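Predicted acetyltransferase (PDB 3MGD) binds acetyl-CoA and, as a member of the GNAT acetyltransferase family, probably transfers the acetyl group to an amine acceptor. Local coordinates at the interface of chains A and B. Coordinates in Å, arbitrary orientation; residue numbers count along the deposited sequence, not the author numbering. Chains: chain A/B, Predicted acetyltransferase.

Contact 1: the interface of chains A and B. Residues chain A 123-125, 130; chain B 143-145.
A:Leu123 and B:Leu145 pair backbone to backbone where strand 144-148 of B runs antiparallel to strand 120-124 of the GNAT-family sheet of A. The pairing probably reflects dimerisation, although the deposited assembly alone does not prove it. The tight part is the backbone. B:Leu145 N donates almost straight to A:Leu123 O at 2.9 Å. A:Leu123 N returns a more bent bond to B:Leu145 O at 3.0 Å. A third bond continues the register past the strand end: A:Ala125 N to B:Glu143 O, 2.7 Å.

One side of the pairing carries the indole of B:Trp144, with A:Val124 CG2 lying centrally over one face, 3.6 Å above the plane. The two methyls of A:Val124 divide the work: with CG1 opposite the backbone N (chi1 175°), CG2 is left for the indole. A:Val124 CG1 is modelled 3.5 Å from B:Glu143 CB, a contact to be read with reserve because B:Glu143 is poorly ordered. On the other side, A:Ala125 CB meets B:Leu145 CD1 at 3.6 Å, and A:Leu123 CD1 approaches B:Leu145 CB less closely.

The loose part lies around the B:Glu143 side chain and the extended A:Arg130. The A:Arg130 and B:Leu145 side chains cross at roughly a right angle, with A:Arg130 NH1 4.1 Å from B:Leu145 CD2. The guanidinium makes no contact with the B:Glu143 carboxylate.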
loop_
_atom_site.group_PDB
_atom_site.type_symbol
_atom_site.label_atom_id
_atom_site.label_comp_id
_atom_site.label_asym_id
_atom_site.label_seq_id
_atom_site.Cartn_x
_atom_site.Cartn_y
_atom_site.Cartn_z
ATOM N N LEU A 123 -0.096 -7.984 -2.197
ATOM C CA LEU A 123 -1.492 -8.267 -1.874
ATOM C C LEU A 123 -1.589 -8.695 -0.424
ATOM O O LEU A 123 -0.571 -8.988 0.212
ATOM C CB LEU A 123 -2.045 -9.372 -2.781
ATOM C CG LEU A 123 -1.316 -10.721 -2.827
ATOM C CD1 LEU A 123 -1.516 -11.544 -1.558
ATOM C CD2 LEU A 123 -1.764 -11.518 -4.033
ATOM N N VAL A 124 -2.813 -8.728 0.093
ATOM C CA VAL A 124 -3.085 -9.315 1.395
ATOM C C VAL A 124 -3.822 -10.640 1.193
ATOM O O VAL A 124 -4.916 -10.684 0.628
ATOM C CB VAL A 124 -3.943 -8.382 2.272
ATOM C CG1 VAL A 124 -4.317 -9.076 3.576
ATOM C CG2 VAL A 124 -3.203 -7.048 2.539
ATOM N N ALA A 125 -3.217 -11.722 1.657
ATOM C CA ALA A 125 -3.725 -13.049 1.360
ATOM C C ALA A 125 -4.827 -13.463 2.329
ATOM O O ALA A 125 -4.667 -13.372 3.543
ATOM C CB ALA A 125 -2.585 -14.057 1.389
ATOM N N ARG A 130 -4.312 -17.766 -0.044
ATOM C CA ARG A 130 -2.891 -17.903 0.299
ATOM C C ARG A 130 -2.114 -18.985 -0.481
ATOM O O ARG A 130 -1.082 -18.684 -1.081
ATOM C CB ARG A 130 -2.713 -18.078 1.810
ATOM C CG ARG A 130 -1.272 -17.891 2.270
ATOM C CD ARG A 130 -1.104 -18.141 3.768
ATOM N NE ARG A 130 0.274 -17.910 4.202
ATOM C CZ ARG A 130 0.768 -16.723 4.548
ATOM N NH1 ARG A 130 0.005 -15.638 4.521
ATOM N NH2 ARG A 130 2.031 -16.617 4.927
ATOM N N GLU B 143 -0.226 -11.813 6.503
ATOM C CA GLU B 143 -1.058 -11.805 5.313
ATOM C C GLU B 143 -0.461 -11.091 4.090
ATOM O O GLU B 143 -0.897 -11.347 2.987
ATOM C CB GLU B 143 -2.446 -11.225 5.615
ATOM C CG GLU B 143 -3.347 -12.134 6.438
ATOM C CD GLU B 143 -3.110 -11.988 7.929
ATOM O OE1 GLU B 143 -2.547 -10.947 8.346
ATOM O OE2 GLU B 143 -3.494 -12.910 8.682
ATOM N N TRP B 144 0.502 -10.193 4.282
ATOM C CA TRP B 144 1.067 -9.429 3.157
ATOM C C TRP B 144 2.080 -10.244 2.382
ATOM O O TRP B 144 3.063 -10.702 2.960
ATOM C CB TRP B 144 1.790 -8.180 3.641
ATOM C CG TRP B 144 0.934 -6.995 3.782
ATOM C CD1 TRP B 144 0.319 -6.573 4.914
ATOM C CD2 TRP B 144 0.590 -6.052 2.758
ATOM N NE1 TRP B 144 -0.389 -5.424 4.666
ATOM C CE2 TRP B 144 -0.241 -5.086 3.347
ATOM C CE3 TRP B 144 0.903 -5.932 1.403
ATOM C CZ2 TRP B 144 -0.760 -4.011 2.630
ATOM C CZ3 TRP B 144 0.390 -4.863 0.696
ATOM C CH2 TRP B 144 -0.433 -3.924 1.307
ATOM N N LEU B 145 1.871 -10.380 1.074
ATOM C CA LEU B 145 2.781 -11.153 0.230
ATOM C C LEU B 145 3.178 -10.321 -0.976
ATOM O O LEU B 145 2.409 -9.474 -1.426
ATOM C CB LEU B 145 2.115 -12.459 -0.232
ATOM C CG LEU B 145 1.528 -13.368 0.850
ATOM C CD1 LEU B 145 0.805 -14.578 0.236
ATOM C CD2 LEU B 145 2.590 -13.828 1.837
#

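Contact 2: the interface of chains A and B. Residues chain A 19, 23, 28, 34; chain B 75-77.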
loop_
_atom_site.group_PDB
_atom_site.type_symbol
_atom_site.label_atom_id
_atom_site.label_comp_id
_atom_site.label_asym_id
_atom_site.label_seq_id
_atom_site.Cartn_x
_atom_site.Cartn_y
_atom_site.Cartn_z
ATOM N N ARG A 19 -17.860 -7.786 -4.359
ATOM C CA ARG A 19 -16.891 -7.532 -3.285
ATOM C C ARG A 19 -17.479 -7.850 -1.912
ATOM O O ARG A 19 -16.820 -8.460 -1.084
ATOM C CB ARG A 19 -16.307 -6.107 -3.316
ATOM C CG ARG A 19 -15.332 -5.842 -2.147
ATOM C CD ARG A 19 -14.336 -4.679 -2.375
ATOM N NE ARG A 19 -13.595 -4.432 -1.136
ATOM C CZ ARG A 19 -12.565 -5.164 -0.713
ATOM N NH1 ARG A 19 -12.122 -6.199 -1.427
ATOM N NH2 ARG A 19 -11.993 -4.883 0.448
ATOM N N LEU A 23 -16.025 -10.751 0.679
ATOM C CA LEU A 23 -15.582 -10.485 2.038
ATOM C C LEU A 23 -16.350 -11.350 3.025
ATOM O O LEU A 23 -15.799 -11.847 3.999
ATOM C CB LEU A 23 -15.793 -9.012 2.374
ATOM C CG LEU A 23 -14.964 -8.004 1.572
ATOM C CD1 LEU A 23 -15.422 -6.601 1.900
ATOM C CD2 LEU A 23 -13.447 -8.163 1.844
ATOM N N ILE A 28 -15.651 -12.200 7.167
ATOM C CA ILE A 28 -15.753 -10.883 7.786
ATOM C C ILE A 28 -17.196 -10.601 8.217
ATOM O O ILE A 28 -18.152 -11.082 7.594
ATOM C CB ILE A 28 -15.156 -9.781 6.874
ATOM C CG1 ILE A 28 -13.663 -10.069 6.663
ATOM C CG2 ILE A 28 -15.326 -8.402 7.493
ATOM C CD1 ILE A 28 -13.060 -9.438 5.428
ATOM N N ILE A 34 -21.456 -0.401 3.838
ATOM C CA ILE A 34 -20.385 0.312 3.129
ATOM C C ILE A 34 -20.682 0.496 1.639
ATOM O O ILE A 34 -19.780 0.719 0.838
ATOM C CB ILE A 34 -19.010 -0.356 3.315
ATOM C CG1 ILE A 34 -19.024 -1.784 2.766
ATOM C CG2 ILE A 34 -18.584 -0.310 4.797
ATOM C CD1 ILE A 34 -17.666 -2.443 2.802
ATOM N N PRO B 75 -12.548 -0.199 0.221
ATOM C CA PRO B 75 -13.237 -0.234 1.514
ATOM C C PRO B 75 -13.517 -1.648 2.005
ATOM O O PRO B 75 -13.728 -2.557 1.217
ATOM C CB PRO B 75 -14.563 0.484 1.221
ATOM C CG PRO B 75 -14.192 1.471 0.152
ATOM C CD PRO B 75 -13.200 0.727 -0.722
ATOM N N THR B 76 -13.488 -1.821 3.321
ATOM C CA THR B 76 -13.932 -3.065 3.929
ATOM C C THR B 76 -14.697 -2.741 5.211
ATOM O O THR B 76 -14.733 -1.584 5.658
ATOM C CB THR B 76 -12.734 -4.002 4.197
ATOM O OG1 THR B 76 -13.192 -5.191 4.851
ATOM C CG2 THR B 76 -11.697 -3.296 5.052
ATOM N N TYR B 77 -15.326 -3.745 5.806
ATOM C CA TYR B 77 -16.163 -3.476 6.974
ATOM C C TYR B 77 -15.384 -2.933 8.166
ATOM O O TYR B 77 -15.943 -2.238 9.008
ATOM C CB TYR B 77 -16.971 -4.723 7.338
ATOM C CG TYR B 77 -17.950 -5.053 6.243
ATOM C CD1 TYR B 77 -19.123 -4.317 6.086
ATOM C CD2 TYR B 77 -17.676 -6.060 5.328
ATOM C CE1 TYR B 77 -20.006 -4.603 5.064
ATOM C CE2 TYR B 77 -18.552 -6.352 4.316
ATOM C CZ TYR B 77 -19.717 -5.626 4.193
ATOM O OH TYR B 77 -20.582 -5.935 3.175
#
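A:Arg19 presents NE and NH2 together to the backbone carbonyl oxygen of B:Pro75, in what is probably part of a dimer interface. NE and NH2 both donate to B:Pro75 O, each at 3.0 Å, and the oxygen lies within the guanidinium plane. NE comes nearly in line with the C=O bond, whereas NH2 stands above the carbonyl plane, away from a lone pair. Two donors from one flat group should fix the rotation of the guanidinium, and A:Leu23 CD1 of the same chain covers one of its faces near the rim.

The CH-pi contact is made by A:Ile34, whose CD1 sits over the centre of the B:Tyr77 ring at 3.9 Å above the plane. With chi1 at 61°, CG1 of A:Ile34 is flanked by its own N and C, and it touches B:Tyr77 CE1 at 3.8 Å.

Other apolar contacts fall along CD2 and CE2 of the ring. A:Leu23 CD1 meets CE2 of B:Tyr77 at 4.0 Å, coming from the same side of the ring plane as A:Ile34, while A:Ile28 CG2 reaches CD2 from the other side. A:Ile34 CD1 also packs on B:Thr76 CA at 3.9 Å.

In the fold, helix 12-25 and the loop leading to helix 35-47 of A receive the loop between strands 61-72 and 83-92 of B.

Contact 3: the interface of chains A and B. Residues chain A 125, 133-134, 138-139; chain B 144-146.
A chi1 of -76° turns the ring of A:Phe138 opposite its own carbonyl carbon and towards the backbone of B:Glu146, with A:Phe138 CD2 3.7 Å from B:Glu146 C. In A:Lys134 the bend at chi2 (-54°) helps to bring CE to B:Leu145 CD2 at 3.9 Å, the two side chains crossing at about a right angle. The site is a further antiparallel beta pairing of the GNAT sheet: strand 139-140 of A against strand 144-148 of B, probably at a dimer interface.

Two backbone bonds hold it. A:Gln139 N donates to B:Glu146 O at 2.9 Å, and B:Glu146 N donates back to A:Gln139 O at 3.1 Å.

B:Leu145 points its side chain towards helix 129-136 of A. Its CB packs on A:Phe138 CB at 3.8 Å, and its CD2 methyl, lying against A:Lys134 CE, gives the lysine's aliphatic part an apolar neighbour. The A:Phe138 ring has A:Tyr133 O of its own chain at its edge, in the ring plane. On the helix side, B:Leu145 CD1 extends to A:Tyr133 CB, 4.2 Å away.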
loop_
_atom_site.group_PDB
_atom_site.type_symbol
_atom_site.label_atom_id
_atom_site.label_comp_id
_atom_site.label_asym_id
_atom_site.label_seq_id
_atom_site.Cartn_x
_atom_site.Cartn_y
_atom_site.Cartn_z
ATOM N N ALA A 125 -3.217 -11.722 1.657
ATOM C CA ALA A 125 -3.725 -13.049 1.360
ATOM C C ALA A 125 -4.827 -13.463 2.329
ATOM O O ALA A 125 -4.667 -13.372 3.543
ATOM C CB ALA A 125 -2.585 -14.057 1.389
ATOM N N TYR A 133 -1.642 -17.947 -4.132
ATOM C CA TYR A 133 -0.584 -16.967 -4.312
ATOM C C TYR A 133 0.794 -17.570 -4.026
ATOM O O TYR A 133 1.758 -17.255 -4.717
ATOM C CB TYR A 133 -0.841 -15.730 -3.443
ATOM C CG TYR A 133 -2.249 -15.210 -3.619
ATOM C CD1 TYR A 133 -2.823 -15.140 -4.884
ATOM C CD2 TYR A 133 -3.013 -14.811 -2.529
ATOM C CE1 TYR A 133 -4.120 -14.683 -5.058
ATOM C CE2 TYR A 133 -4.299 -14.347 -2.698
ATOM C CZ TYR A 133 -4.853 -14.292 -3.966
ATOM O OH TYR A 133 -6.150 -13.836 -4.151
ATOM N N LYS A 134 0.878 -18.433 -3.017
ATOM C CA LYS A 134 2.133 -19.125 -2.716
ATOM C C LYS A 134 2.555 -19.972 -3.908
ATOM O O LYS A 134 3.717 -19.936 -4.331
ATOM C CB LYS A 134 2.005 -20.004 -1.459
ATOM C CG LYS A 134 2.023 -19.239 -0.133
ATOM C CD LYS A 134 3.254 -18.342 -0.018
ATOM C CE LYS A 134 3.291 -17.610 1.319
ATOM N NZ LYS A 134 3.577 -18.520 2.467
ATOM N N PHE A 138 4.223 -15.681 -4.944
ATOM C CA PHE A 138 4.243 -14.593 -3.976
ATOM C C PHE A 138 5.045 -15.023 -2.747
ATOM O O PHE A 138 5.006 -16.188 -2.346
ATOM C CB PHE A 138 2.826 -14.157 -3.598
ATOM C CG PHE A 138 2.152 -13.328 -4.651
ATOM C CD1 PHE A 138 1.557 -13.929 -5.752
ATOM C CD2 PHE A 138 2.088 -11.949 -4.525
ATOM C CE1 PHE A 138 0.923 -13.166 -6.710
ATOM C CE2 PHE A 138 1.462 -11.181 -5.483
ATOM C CZ PHE A 138 0.880 -11.786 -6.584
ATOM N N GLN A 139 5.778 -14.078 -2.160
ATOM C CA GLN A 139 6.659 -14.373 -1.037
ATOM C C GLN A 139 6.215 -13.738 0.278
ATOM O O GLN A 139 5.790 -12.582 0.296
ATOM C CB GLN A 139 8.068 -13.873 -1.361
ATOM C CG GLN A 139 8.606 -14.405 -2.666
ATOM C CD GLN A 139 8.995 -15.855 -2.553
ATOM O OE1 GLN A 139 9.772 -16.223 -1.677
ATOM N NE2 GLN A 139 8.451 -16.695 -3.433
ATOM N N TRP B 144 0.502 -10.193 4.282
ATOM C CA TRP B 144 1.067 -9.429 3.157
ATOM C C TRP B 144 2.080 -10.244 2.382
ATOM O O TRP B 144 3.063 -10.702 2.960
ATOM C CB TRP B 144 1.790 -8.180 3.641
ATOM C CG TRP B 144 0.934 -6.995 3.782
ATOM C CD1 TRP B 144 0.319 -6.573 4.914
ATOM C CD2 TRP B 144 0.590 -6.052 2.758
ATOM N NE1 TRP B 144 -0.389 -5.424 4.666
ATOM C CE2 TRP B 144 -0.241 -5.086 3.347
ATOM C CE3 TRP B 144 0.903 -5.932 1.403
ATOM C CZ2 TRP B 144 -0.760 -4.011 2.630
ATOM C CZ3 TRP B 144 0.390 -4.863 0.696
ATOM C CH2 TRP B 144 -0.433 -3.924 1.307
ATOM N N LEU B 145 1.871 -10.380 1.074
ATOM C CA LEU B 145 2.781 -11.153 0.230
ATOM C C LEU B 145 3.178 -10.321 -0.976
ATOM O O LEU B 145 2.409 -9.474 -1.426
ATOM C CB LEU B 145 2.115 -12.459 -0.232
ATOM C CG LEU B 145 1.528 -13.368 0.850
ATOM C CD1 LEU B 145 0.805 -14.578 0.236
ATOM C CD2 LEU B 145 2.590 -13.828 1.837
ATOM N N GLU B 146 4.368 -10.564 -1.512
ATOM C CA GLU B 146 4.847 -9.767 -2.627
ATOM C C GLU B 146 5.439 -10.606 -3.755
ATOM O O GLU B 146 6.133 -11.588 -3.516
ATOM C CB GLU B 146 5.871 -8.741 -2.136
ATOM C CG GLU B 146 5.425 -8.007 -0.877
ATOM C CD GLU B 146 6.294 -6.804 -0.560
ATOM O OE1 GLU B 146 7.482 -6.802 -0.959
ATOM O OE2 GLU B 146 5.786 -5.858 0.086
#

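The centres of the C-alpha atoms of contacts 1 and 3 are about 5 Å apart, and the two share A:Ala125, B:Trp144 and B:Leu145. Together they show strand 144-148 of B lodged between strands 120-124 and 139-140 of A, paired with one in contact 1 and the other in contact 3. This looks like exchange of the C-terminal strand between the two copies. Contact 2 lies apart, its C-alpha centre about 16 Å from that of contact 1 and 21 Å from that of contact 3, and adds a loop-to-helix grip. Because the interface is two-fold symmetric, each contact recurs with the chains exchanged, consistent with an intertwined dimer.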